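Local coordinates for VlsE1 (Borreliella burgdorferi, PDB 1L8W), which probably helps the Lyme disease spirochaete to evade the host immune response, as an antigenically variable lipoprotein of the outer surface, at residues 193-199 against 286-291; 240-245 against 257-263; 69-74 against 121-126; 63-67 against 313-317. All blocks are in the same frame, centred on the assembly; numbering follows the deposited sequence.

Contact 1 (193-199 against 286-291); sequences LFGKAGA and KFAVKD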
loop_
_atom_site.group_PDB
_atom_site.type_symbol
_atom_site.label_atom_id
_atom_site.label_comp_id
_atom_site.label_asym_id
_atom_site.label_seq_id
_atom_site.Cartn_x
_atom_site.Cartn_y
_atom_site.Cartn_z
ATOM N N LEU A 193 8.080 -11.399 10.454
ATOM C CA LEU A 193 6.672 -11.128 10.711
ATOM C C LEU A 193 5.793 -11.740 9.636
ATOM O O LEU A 193 4.587 -11.890 9.824
ATOM C CB LEU A 193 6.437 -9.613 10.767
ATOM C CG LEU A 193 7.321 -8.878 11.780
ATOM C CD1 LEU A 193 6.954 -7.421 11.801
ATOM C CD2 LEU A 193 7.158 -9.484 13.163
ATOM N N PHE A 194 6.414 -12.101 8.514
ATOM C CA PHE A 194 5.710 -12.689 7.384
ATOM C C PHE A 194 5.656 -14.215 7.421
ATOM O O PHE A 194 5.153 -14.848 6.491
ATOM C CB PHE A 194 6.351 -12.207 6.076
ATOM C CG PHE A 194 6.176 -10.726 5.832
ATOM C CD1 PHE A 194 6.879 -9.796 6.587
ATOM C CD2 PHE A 194 5.250 -10.265 4.906
ATOM C CE1 PHE A 194 6.657 -8.431 6.426
ATOM C CE2 PHE A 194 5.019 -8.899 4.736
ATOM C CZ PHE A 194 5.720 -7.981 5.496
ATOM N N GLY A 195 6.154 -14.802 8.504
ATOM C CA GLY A 195 6.153 -16.249 8.609
ATOM C C GLY A 195 5.059 -16.785 9.509
ATOM O O GLY A 195 4.061 -16.114 9.751
ATOM N N LYS A 196 5.250 -18.000 10.012
ATOM C CA LYS A 196 4.264 -18.613 10.891
ATOM C C LYS A 196 4.352 -18.018 12.284
ATOM O O LYS A 196 5.265 -17.250 12.589
ATOM C CB LYS A 196 4.470 -20.128 10.944
ATOM C CG LYS A 196 5.844 -20.550 11.392
ATOM C CD LYS A 196 6.088 -22.027 11.126
ATOM C CE LYS A 196 6.061 -22.329 9.634
ATOM N NZ LYS A 196 6.390 -23.755 9.346
ATOM N N ALA A 197 3.384 -18.363 13.123
ATOM C CA ALA A 197 3.334 -17.855 14.489
ATOM C C ALA A 197 3.462 -18.995 15.481
ATOM O O ALA A 197 3.542 -20.161 15.096
ATOM C CB ALA A 197 2.022 -17.111 14.720
ATOM N N GLY A 198 3.484 -18.643 16.761
ATOM C CA GLY A 198 3.585 -19.641 17.807
ATOM C C GLY A 198 4.953 -20.273 17.965
ATOM O O GLY A 198 5.975 -19.590 17.965
ATOM N N ALA A 199 4.951 -21.596 18.094
ATOM C CA ALA A 199 6.155 -22.398 18.282
ATOM C C ALA A 199 7.382 -22.010 17.453
ATOM O O ALA A 199 8.185 -21.181 17.871
ATOM C CB ALA A 199 5.822 -23.870 18.053
ATOM N N LYS A 286 -1.865 -10.736 7.789
ATOM C CA LYS A 286 -1.605 -10.530 9.213
ATOM C C LYS A 286 -0.121 -10.679 9.547
ATOM O O LYS A 286 0.645 -11.235 8.770
ATOM C CB LYS A 286 -2.406 -11.538 10.034
ATOM C CG LYS A 286 -3.876 -11.575 9.678
ATOM C CD LYS A 286 -4.572 -12.734 10.370
ATOM C CE LYS A 286 -6.064 -12.745 10.068
ATOM N NZ LYS A 286 -6.734 -13.885 10.751
ATOM N N PHE A 287 0.273 -10.192 10.719
ATOM C CA PHE A 287 1.665 -10.262 11.151
ATOM C C PHE A 287 1.826 -11.224 12.321
ATOM O O PHE A 287 1.143 -11.105 13.345
ATOM C CB PHE A 287 2.140 -8.857 11.507
ATOM C CG PHE A 287 1.994 -7.887 10.370
ATOM C CD1 PHE A 287 2.969 -7.805 9.379
ATOM C CD2 PHE A 287 0.842 -7.121 10.243
ATOM C CE1 PHE A 287 2.796 -6.981 8.272
ATOM C CE2 PHE A 287 0.656 -6.289 9.136
ATOM C CZ PHE A 287 1.632 -6.222 8.147
ATOM N N ALA A 288 2.732 -12.183 12.157
ATOM C CA ALA A 288 2.955 -13.201 13.174
ATOM C C ALA A 288 4.192 -13.036 14.067
ATOM O O ALA A 288 5.262 -12.605 13.623
ATOM C CB ALA A 288 2.973 -14.571 12.505
ATOM N N VAL A 289 4.024 -13.396 15.333
ATOM C CA VAL A 289 5.091 -13.321 16.322
ATOM C C VAL A 289 5.099 -14.622 17.145
ATOM O O VAL A 289 4.125 -15.389 17.119
ATOM C CB VAL A 289 4.873 -12.124 17.283
ATOM C CG1 VAL A 289 4.888 -10.809 16.510
ATOM C CG2 VAL A 289 3.550 -12.284 18.021
ATOM N N LYS A 290 6.202 -14.866 17.857
ATOM C CA LYS A 290 6.343 -16.051 18.708
ATOM C C LYS A 290 5.426 -15.848 19.910
ATOM O O LYS A 290 5.044 -14.716 20.208
ATOM C CB LYS A 290 7.786 -16.185 19.221
ATOM C CG LYS A 290 8.855 -16.171 18.139
ATOM C CD LYS A 290 10.274 -16.001 18.706
ATOM C CE LYS A 290 10.772 -17.217 19.485
ATOM N NZ LYS A 290 10.211 -17.348 20.864
ATOM N N ASP A 291 5.070 -16.928 20.600
ATOM C CA ASP A 291 4.223 -16.799 21.782
ATOM C C ASP A 291 5.049 -16.108 22.863
ATOM O O ASP A 291 6.257 -16.335 22.976
ATOM C CB ASP A 291 3.744 -18.168 22.270
ATOM C CG ASP A 291 4.581 -19.306 21.734
ATOM O OD1 ASP A 291 5.819 -19.285 21.919
ATOM O OD2 ASP A 291 3.991 -20.225 21.127
#

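Contact 2 (240-245 against 257-263); sequences KPEEAK and GGAEFGQ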
loop_
_atom_site.group_PDB
_atom_site.type_symbol
_atom_site.label_atom_id
_atom_site.label_comp_id
_atom_site.label_asym_id
_atom_site.label_seq_id
_atom_site.Cartn_x
_atom_site.Cartn_y
_atom_site.Cartn_z
ATOM N N LYS A 240 8.120 -17.453 0.743
ATOM C CA LYS A 240 8.620 -17.218 2.091
ATOM C C LYS A 240 9.590 -16.045 2.045
ATOM O O LYS A 240 10.106 -15.707 0.978
ATOM C CB LYS A 240 9.299 -18.475 2.645
ATOM C CG LYS A 240 10.474 -18.995 1.835
ATOM C CD LYS A 240 10.869 -20.398 2.310
ATOM C CE LYS A 240 11.226 -20.412 3.789
ATOM N NZ LYS A 240 11.468 -21.783 4.327
ATOM N N PRO A 241 9.839 -15.401 3.202
ATOM C CA PRO A 241 10.741 -14.248 3.317
ATOM C C PRO A 241 12.110 -14.448 2.677
ATOM O O PRO A 241 12.672 -13.529 2.084
ATOM C CB PRO A 241 10.838 -14.037 4.829
ATOM C CG PRO A 241 9.504 -14.523 5.321
ATOM C CD PRO A 241 9.334 -15.795 4.531
ATOM N N GLU A 242 12.631 -15.663 2.794
ATOM C CA GLU A 242 13.943 -16.003 2.261
ATOM C C GLU A 242 14.034 -16.027 0.744
ATOM O O GLU A 242 15.124 -15.875 0.185
ATOM C CB GLU A 242 14.390 -17.370 2.795
ATOM C CG GLU A 242 14.478 -17.464 4.312
ATOM C CD GLU A 242 13.154 -17.841 4.955
ATOM O OE1 GLU A 242 12.098 -17.510 4.382
ATOM O OE2 GLU A 242 13.171 -18.460 6.043
ATOM N N GLU A 243 12.895 -16.197 0.078
ATOM C CA GLU A 243 12.880 -16.307 -1.375
ATOM C C GLU A 243 12.198 -15.198 -2.163
ATOM O O GLU A 243 12.482 -15.024 -3.346
ATOM C CB GLU A 243 12.245 -17.640 -1.761
ATOM C CG GLU A 243 12.950 -18.866 -1.189
ATOM C CD GLU A 243 12.129 -20.134 -1.361
ATOM O OE1 GLU A 243 11.525 -20.305 -2.439
ATOM O OE2 GLU A 243 12.089 -20.964 -0.430
ATOM N N ALA A 244 11.295 -14.460 -1.523
ATOM C CA ALA A 244 10.576 -13.380 -2.203
ATOM C C ALA A 244 11.522 -12.386 -2.882
ATOM O O ALA A 244 12.541 -11.999 -2.308
ATOM C CB ALA A 244 9.678 -12.645 -1.204
ATOM N N LYS A 245 11.176 -11.974 -4.100
ATOM C CA LYS A 245 11.994 -11.020 -4.850
ATOM C C LYS A 245 11.292 -9.686 -5.125
ATOM O O LYS A 245 11.893 -8.761 -5.690
ATOM C CB LYS A 245 12.464 -11.645 -6.171
ATOM C CG LYS A 245 13.531 -12.744 -6.009
ATOM C CD LYS A 245 13.947 -13.330 -7.352
ATOM C CE LYS A 245 15.059 -14.366 -7.202
ATOM N NZ LYS A 245 16.324 -13.774 -6.682
ATOM N N GLY A 257 6.565 -20.319 6.079
ATOM C CA GLY A 257 7.043 -19.199 6.860
ATOM C C GLY A 257 8.522 -18.988 6.614
ATOM O O GLY A 257 9.081 -19.525 5.655
ATOM N N GLY A 258 9.163 -18.216 7.484
ATOM C CA GLY A 258 10.576 -17.954 7.314
ATOM C C GLY A 258 11.063 -16.843 8.219
ATOM O O GLY A 258 10.288 -16.266 8.983
ATOM N N ALA A 259 12.354 -16.543 8.123
ATOM C CA ALA A 259 12.967 -15.509 8.942
ATOM C C ALA A 259 13.157 -14.219 8.172
ATOM O O ALA A 259 12.202 -13.662 7.626
ATOM C CB ALA A 259 14.307 -15.997 9.470
ATOM N N GLU A 260 14.398 -13.750 8.123
ATOM C CA GLU A 260 14.725 -12.511 7.435
ATOM C C GLU A 260 14.445 -12.577 5.944
ATOM O O GLU A 260 14.274 -13.653 5.382
ATOM C CB GLU A 260 16.208 -12.177 7.616
ATOM C CG GLU A 260 16.718 -12.248 9.043
ATOM C CD GLU A 260 18.105 -11.641 9.180
ATOM O OE1 GLU A 260 18.992 -11.986 8.366
ATOM O OE2 GLU A 260 18.305 -10.817 10.101
ATOM N N PHE A 261 14.385 -11.411 5.309
ATOM C CA PHE A 261 14.202 -11.357 3.871
ATOM C C PHE A 261 15.606 -11.702 3.367
ATOM O O PHE A 261 16.579 -11.015 3.695
ATOM C CB PHE A 261 13.793 -9.952 3.425
ATOM C CG PHE A 261 12.335 -9.626 3.682
ATOM C CD1 PHE A 261 11.324 -10.364 3.072
ATOM C CD2 PHE A 261 11.979 -8.561 4.503
ATOM C CE1 PHE A 261 9.977 -10.047 3.275
ATOM C CE2 PHE A 261 10.639 -8.233 4.715
ATOM C CZ PHE A 261 9.635 -8.977 4.101
ATOM N N GLY A 262 15.714 -12.771 2.588
ATOM C CA GLY A 262 17.019 -13.198 2.110
ATOM C C GLY A 262 17.487 -12.706 0.753
ATOM O O GLY A 262 18.690 -12.610 0.517
ATOM N N GLN A 263 16.558 -12.398 -0.143
ATOM C CA GLN A 263 16.938 -11.931 -1.467
ATOM C C GLN A 263 17.407 -10.475 -1.455
ATOM O O GLN A 263 17.004 -9.690 -0.592
ATOM C CB GLN A 263 15.766 -12.110 -2.429
ATOM C CG GLN A 263 15.286 -13.555 -2.533
ATOM C CD GLN A 263 16.404 -14.512 -2.914
ATOM O OE1 GLN A 263 17.013 -14.381 -3.973
ATOM N NE2 GLN A 263 16.680 -15.476 -2.046
HETATM O O HOH W 1 13.432 -11.981 0.137
#

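Contact 3 (69-74 against 121-126); sequences VAAKLE and LVKAVK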
loop_
_atom_site.group_PDB
_atom_site.type_symbol
_atom_site.label_atom_id
_atom_site.label_comp_id
_atom_site.label_asym_id
_atom_site.label_seq_id
_atom_site.Cartn_x
_atom_site.Cartn_y
_atom_site.Cartn_z
ATOM N N VAL A 69 -12.905 8.346 -2.699
ATOM C CA VAL A 69 -12.106 8.974 -3.745
ATOM C C VAL A 69 -12.858 8.850 -5.067
ATOM O O VAL A 69 -12.918 9.791 -5.857
ATOM C CB VAL A 69 -10.718 8.273 -3.916
ATOM C CG1 VAL A 69 -10.040 8.761 -5.204
ATOM C CG2 VAL A 69 -9.834 8.550 -2.719
ATOM N N ALA A 70 -13.416 7.675 -5.324
ATOM C CA ALA A 70 -14.172 7.481 -6.556
ATOM C C ALA A 70 -15.296 8.521 -6.620
ATOM O O ALA A 70 -15.486 9.197 -7.642
ATOM C CB ALA A 70 -14.752 6.061 -6.603
ATOM N N ALA A 71 -16.020 8.659 -5.515
ATOM C CA ALA A 71 -17.132 9.606 -5.421
ATOM C C ALA A 71 -16.737 11.035 -5.793
ATOM O O ALA A 71 -17.419 11.693 -6.579
ATOM C CB ALA A 71 -17.709 9.584 -4.019
ATOM N N LYS A 72 -15.634 11.513 -5.223
ATOM C CA LYS A 72 -15.156 12.862 -5.507
ATOM C C LYS A 72 -14.746 13.001 -6.969
ATOM O O LYS A 72 -14.961 14.038 -7.587
ATOM C CB LYS A 72 -13.961 13.209 -4.607
ATOM C CG LYS A 72 -14.267 13.247 -3.119
ATOM C CD LYS A 72 -13.009 13.590 -2.312
ATOM C CE LYS A 72 -13.279 13.649 -0.811
ATOM N NZ LYS A 72 -12.046 13.951 -0.017
ATOM N N LEU A 73 -14.147 11.953 -7.522
ATOM C CA LEU A 73 -13.725 11.977 -8.916
ATOM C C LEU A 73 -14.926 12.003 -9.853
ATOM O O LEU A 73 -14.916 12.694 -10.865
ATOM C CB LEU A 73 -12.848 10.760 -9.229
ATOM C CG LEU A 73 -11.462 10.764 -8.593
ATOM C CD1 LEU A 73 -10.715 9.528 -9.030
ATOM C CD2 LEU A 73 -10.706 12.021 -9.011
ATOM N N GLU A 74 -15.960 11.246 -9.512
ATOM C CA GLU A 74 -17.173 11.199 -10.326
ATOM C C GLU A 74 -17.894 12.537 -10.333
ATOM O O GLU A 74 -18.333 13.012 -11.386
ATOM C CB GLU A 74 -18.102 10.107 -9.808
ATOM C CG GLU A 74 -17.716 8.720 -10.297
ATOM C CD GLU A 74 -18.300 7.619 -9.439
ATOM O OE1 GLU A 74 -19.348 7.854 -8.803
ATOM O OE2 GLU A 74 -17.713 6.514 -9.411
ATOM N N LEU A 121 -8.879 7.454 -13.825
ATOM C CA LEU A 121 -8.644 7.443 -12.395
ATOM C C LEU A 121 -9.754 6.669 -11.680
ATOM O O LEU A 121 -9.480 5.799 -10.855
ATOM C CB LEU A 121 -8.562 8.884 -11.868
ATOM C CG LEU A 121 -7.379 9.750 -12.331
ATOM C CD1 LEU A 121 -7.598 11.206 -11.916
ATOM C CD2 LEU A 121 -6.088 9.223 -11.737
ATOM N N VAL A 122 -11.005 6.969 -12.009
ATOM C CA VAL A 122 -12.129 6.288 -11.376
ATOM C C VAL A 122 -12.042 4.782 -11.596
ATOM O O VAL A 122 -12.196 4.003 -10.653
ATOM C CB VAL A 122 -13.476 6.813 -11.912
ATOM C CG1 VAL A 122 -14.628 6.019 -11.308
ATOM C CG2 VAL A 122 -13.616 8.296 -11.575
ATOM N N LYS A 123 -11.789 4.375 -12.835
ATOM C CA LYS A 123 -11.661 2.958 -13.157
ATOM C C LYS A 123 -10.489 2.343 -12.397
ATOM O O LYS A 123 -10.563 1.201 -11.942
ATOM C CB LYS A 123 -11.449 2.768 -14.659
ATOM C CG LYS A 123 -12.738 2.684 -15.489
ATOM C CD LYS A 123 -13.576 3.967 -15.439
ATOM C CE LYS A 123 -14.911 3.785 -16.169
ATOM N NZ LYS A 123 -15.728 5.038 -16.216
ATOM N N ALA A 124 -9.411 3.112 -12.257
ATOM C CA ALA A 124 -8.227 2.643 -11.551
ATOM C C ALA A 124 -8.477 2.489 -10.049
ATOM O O ALA A 124 -8.091 1.476 -9.456
ATOM C CB ALA A 124 -7.053 3.599 -11.798
ATOM N N VAL A 125 -9.123 3.478 -9.427
ATOM C CA VAL A 125 -9.380 3.376 -7.995
ATOM C C VAL A 125 -10.391 2.271 -7.718
ATOM O O VAL A 125 -10.307 1.603 -6.690
ATOM C CB VAL A 125 -9.901 4.715 -7.367
ATOM C CG1 VAL A 125 -9.010 5.890 -7.802
ATOM C CG2 VAL A 125 -11.356 4.946 -7.720
ATOM N N LYS A 126 -11.334 2.064 -8.634
ATOM C CA LYS A 126 -12.340 1.016 -8.444
ATOM C C LYS A 126 -11.704 -0.374 -8.495
ATOM O O LYS A 126 -12.197 -1.326 -7.866
ATOM C CB LYS A 126 -13.460 1.143 -9.477
ATOM C CG LYS A 126 -14.380 2.347 -9.237
ATOM C CD LYS A 126 -15.543 2.349 -10.229
ATOM C CE LYS A 126 -16.482 3.535 -10.022
ATOM N NZ LYS A 126 -17.092 3.556 -8.667
#

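Contact 4 (63-67 against 313-317); sequences KTYFT and LGAIT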
loop_
_atom_site.group_PDB
_atom_site.type_symbol
_atom_site.label_atom_id
_atom_site.label_comp_id
_atom_site.label_asym_id
_atom_site.label_seq_id
_atom_site.Cartn_x
_atom_site.Cartn_y
_atom_site.Cartn_z
ATOM N N LYS A 63 -10.977 0.354 1.896
ATOM C CA LYS A 63 -11.988 0.274 0.861
ATOM C C LYS A 63 -12.763 1.581 0.867
ATOM O O LYS A 63 -13.014 2.177 -0.188
ATOM C CB LYS A 63 -12.925 -0.906 1.128
ATOM C CG LYS A 63 -13.913 -1.211 0.003
ATOM C CD LYS A 63 -14.830 -2.352 0.407
ATOM C CE LYS A 63 -15.777 -2.738 -0.709
ATOM N NZ LYS A 63 -15.054 -3.330 -1.855
ATOM N N THR A 64 -13.128 2.028 2.063
ATOM C CA THR A 64 -13.879 3.273 2.232
ATOM C C THR A 64 -13.122 4.441 1.597
ATOM O O THR A 64 -13.718 5.303 0.939
ATOM C CB THR A 64 -14.113 3.560 3.732
ATOM O OG1 THR A 64 -14.881 2.490 4.299
ATOM C CG2 THR A 64 -14.857 4.875 3.935
ATOM N N TYR A 65 -11.807 4.468 1.810
ATOM C CA TYR A 65 -10.959 5.508 1.245
ATOM C C TYR A 65 -11.108 5.556 -0.279
ATOM O O TYR A 65 -11.384 6.615 -0.844
ATOM C CB TYR A 65 -9.489 5.265 1.604
ATOM C CG TYR A 65 -8.531 6.114 0.791
ATOM C CD1 TYR A 65 -8.271 7.449 1.130
ATOM C CD2 TYR A 65 -7.931 5.598 -0.357
ATOM C CE1 TYR A 65 -7.439 8.245 0.334
ATOM C CE2 TYR A 65 -7.099 6.382 -1.160
ATOM C CZ TYR A 65 -6.859 7.703 -0.814
ATOM O OH TYR A 65 -6.058 8.467 -1.636
ATOM N N PHE A 66 -10.932 4.416 -0.942
ATOM C CA PHE A 66 -11.066 4.378 -2.398
ATOM C C PHE A 66 -12.471 4.747 -2.882
ATOM O O PHE A 66 -12.611 5.519 -3.823
ATOM C CB PHE A 66 -10.669 2.999 -2.954
ATOM C CG PHE A 66 -9.187 2.710 -2.885
ATOM C CD1 PHE A 66 -8.263 3.583 -3.454
ATOM C CD2 PHE A 66 -8.721 1.553 -2.265
ATOM C CE1 PHE A 66 -6.882 3.302 -3.405
ATOM C CE2 PHE A 66 -7.359 1.264 -2.212
ATOM C CZ PHE A 66 -6.437 2.135 -2.779
ATOM N N THR A 67 -13.507 4.206 -2.240
ATOM C CA THR A 67 -14.883 4.513 -2.635
ATOM C C THR A 67 -15.113 6.025 -2.550
ATOM O O THR A 67 -15.645 6.641 -3.479
ATOM C CB THR A 67 -15.919 3.821 -1.725
ATOM O OG1 THR A 67 -15.589 2.434 -1.579
ATOM C CG2 THR A 67 -17.345 3.931 -2.351
ATOM N N LEU A 313 -1.413 5.801 0.974
ATOM C CA LEU A 313 -2.687 6.430 0.609
ATOM C C LEU A 313 -2.585 7.950 0.544
ATOM O O LEU A 313 -3.251 8.593 -0.261
ATOM C CB LEU A 313 -3.777 6.048 1.610
ATOM C CG LEU A 313 -4.148 4.573 1.710
ATOM C CD1 LEU A 313 -5.336 4.415 2.650
ATOM C CD2 LEU A 313 -4.497 4.053 0.334
ATOM N N GLY A 314 -1.769 8.526 1.415
ATOM C CA GLY A 314 -1.584 9.962 1.398
ATOM C C GLY A 314 -0.885 10.366 0.110
ATOM O O GLY A 314 -1.214 11.389 -0.483
ATOM N N ALA A 315 0.070 9.557 -0.340
ATOM C CA ALA A 315 0.782 9.871 -1.573
ATOM C C ALA A 315 -0.163 9.738 -2.782
ATOM O O ALA A 315 -0.076 10.508 -3.743
ATOM C CB ALA A 315 2.008 8.949 -1.729
ATOM N N ILE A 316 -1.066 8.762 -2.726
ATOM C CA ILE A 316 -2.023 8.559 -3.805
ATOM C C ILE A 316 -2.906 9.800 -3.853
ATOM O O ILE A 316 -3.206 10.324 -4.928
ATOM C CB ILE A 316 -2.887 7.292 -3.565
ATOM C CG1 ILE A 316 -2.032 6.033 -3.762
ATOM C CG2 ILE A 316 -4.073 7.274 -4.515
ATOM C CD1 ILE A 316 -2.775 4.734 -3.499
ATOM N N THR A 317 -3.287 10.282 -2.678
ATOM C CA THR A 317 -4.107 11.480 -2.570
ATOM C C THR A 317 -3.377 12.683 -3.179
ATOM O O THR A 317 -3.968 13.472 -3.919
ATOM C CB THR A 317 -4.443 11.766 -1.095
ATOM O OG1 THR A 317 -5.279 10.721 -0.592
ATOM C CG2 THR A 317 -5.164 13.100 -0.941
#

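Contact 1 (193-199 against 286-291)
Loop 193-199 runs along one edge of the short strand 287-288 in a partly buried, mixed backbone and side-chain contact whose centre lies about 21 Å from the centre of the chain. The two segments travel in roughly the same direction and are joined at two points. Ala288 N donates to Leu193 O (3.0 Å, nearly linear), and farther on Gly198 N makes a weak bond to Val289 O (3.3 Å). Between these points the loop bows over Ala288, whose CB points at it and meets Gly195 O at 3.3 Å and Ala197 CB at 3.5 Å. Residues Phe287 and Val289 bond through their backbones to Glu140 and Val142, so 287-288 and strand 141-142 form a minimal two-stranded parallel sheet, and loop 193-199 covers the edge that points away from that partner. Apolar side chains add to the contact. The edge of Phe287 is directed at the face of Phe194 in a T-shaped stack (planes at 90°, centroids 5.9 Å apart), while Leu193 CB packs 4.1 Å from Phe287 CD1 and Leu193 CD2 lies 4.3 Å from Val289 CG1. Leu193 and Phe287 also rest on Ile301 of helix 294-333, and Phe194 reaches Ile276 of helix 269-281.

Contact 2 (240-245 against 257-263)
Residues 240-244 form a tight helical turn in which Lys240 O accepts from both Glu243 N and Ala244 N (each 3.0 Å), and 257-263 wraps round it as an irregular loop, with Glu242 and Gly262 CA atoms only 4.2 Å apart. Gly262 N donates to Pro241 O (3.2 Å). A bridging water donates to Pro241 O and Ala244 O and accepts from Gln263 N, extending the backbone link. Gln263 uses both ends of its amide: NE2 donates to Glu242 O (2.7 Å) and OE1 accepts from Lys245 NZ (2.9 Å). Glu242 OE2 receives Ala259 N at 2.9 Å and lies equally close to Gly258 CA, where a CB would collide with the carboxylate. Pro241 CB packs 4.1 Å from Phe261 CD1, and both residues touch Phe194. Outward, Glu260 is salt-bridged to Lys188. The arrangement is that of two irregular loops fastened together at the ends of one short helix, 247-252.

Contact 3 (69-74 against 121-126)
Apolar side chains fill most of this interface, where helix 59-80 and helix 106-131 pack almost antiparallel: their local axes approach to 9.3 Å with 168° between the chain directions. Leu73 is the most deeply engaged residue, its CB 3.5 Å from Val122 CG2 and its CD1 3.6 Å from Leu121 CB and 4.2 Å from Val125 CG1. One turn earlier, Val69 CG1 meets Val125 CG1 at 4.0 Å, and Ala70 CB touches Val125 CG2 at 3.7 Å. The small side chain of Ala70 sits at the tightest point of the backbone register, its CA 5.4 Å from that of Val122.

Charge is confined to one flank. Lys126 NZ donates to Glu74 OE2 at 3.1 Å in a hydrogen-bonded salt bridge, which also lies against aliphatic carbon: Glu74 OE2 is 3.7 Å from Val122 CG1, and Lys126 NZ is 4.0 Å from Ala70 CB.

Other helices continue the apolar side. Ile320 of helix 294-333 receives Val69 and Leu73, and Ile166 of helix 153-170 receives Val125. The chemistry is thus that of an antiparallel helix pair in a helical bundle: aliphatic residues face the shared interior, and the oppositely charged ends of two long side chains bridge the helices along the interface's more solvent-exposed border.

Contact 4 (63-67 against 313-317)
Tyr65 spans a parallel helix pair of the helical bundle, segments 63-67 and 313-317, whose local axes are 2° from parallel and 12.0 Å apart at closest approach. With chi1 near 180° (t), its ring extends from helix 59-80 to helix 294-333, placing OH 2.6 Å from Thr317 OG1 in a hydrogen bond between the two hydroxyls. Thr317, in the m rotamer, holds OG1 close to the plane of the tyrosine ring. Leu313 (m, t) turns its methyls to the same aromatic ring: CD1 lies over one face, and CD2 approaches Tyr65 CE2 at 3.8 Å. In Phe66 the CA-to-CB bond points sideways; chi1 is m, and the ring's far end comes nearer, with CZ 4.1 Å from Leu313 CD2 and CE1 4.4 Å from Ile316 CD1. Thus one leucine serves two neighbouring rings, while Ile316 CG2 is 3.7 Å from Tyr65 OH. The closest CA atoms, of Tyr65 and Leu313, are 8.3 Å apart; side chains bridge the gap. Helix 153-170 lines the apolar side, where Ile166 touches both Phe66 and Ile316; helix 106-131 meets Phe66 through Ala128, and Leu224 of helix 220-230 packs on Ile316.

Overall arrangement
The four contacts fall into two groups on opposite sides of the chain's centre. Contacts 3 and 4, with centres about 10 Å apart, share helix 59-80 and belong to the helical bundle. Contact 3 is the buried one, aliphatic with a flanking ion pair; contact 4 is partly buried and aromatic, with a hydroxyl pair. Contacts 1 and 2, also partly buried, gather loops at the other end, 28 Å or more from contact 4 between centres, and rely more on backbone polar groups. They meet directly, Phe194 CD1 lying 3.8 Å from Phe261 CZ. Helix 294-333 connects the groups, following strand 287-288 of contact 1 and carrying 313-317 of contact 4.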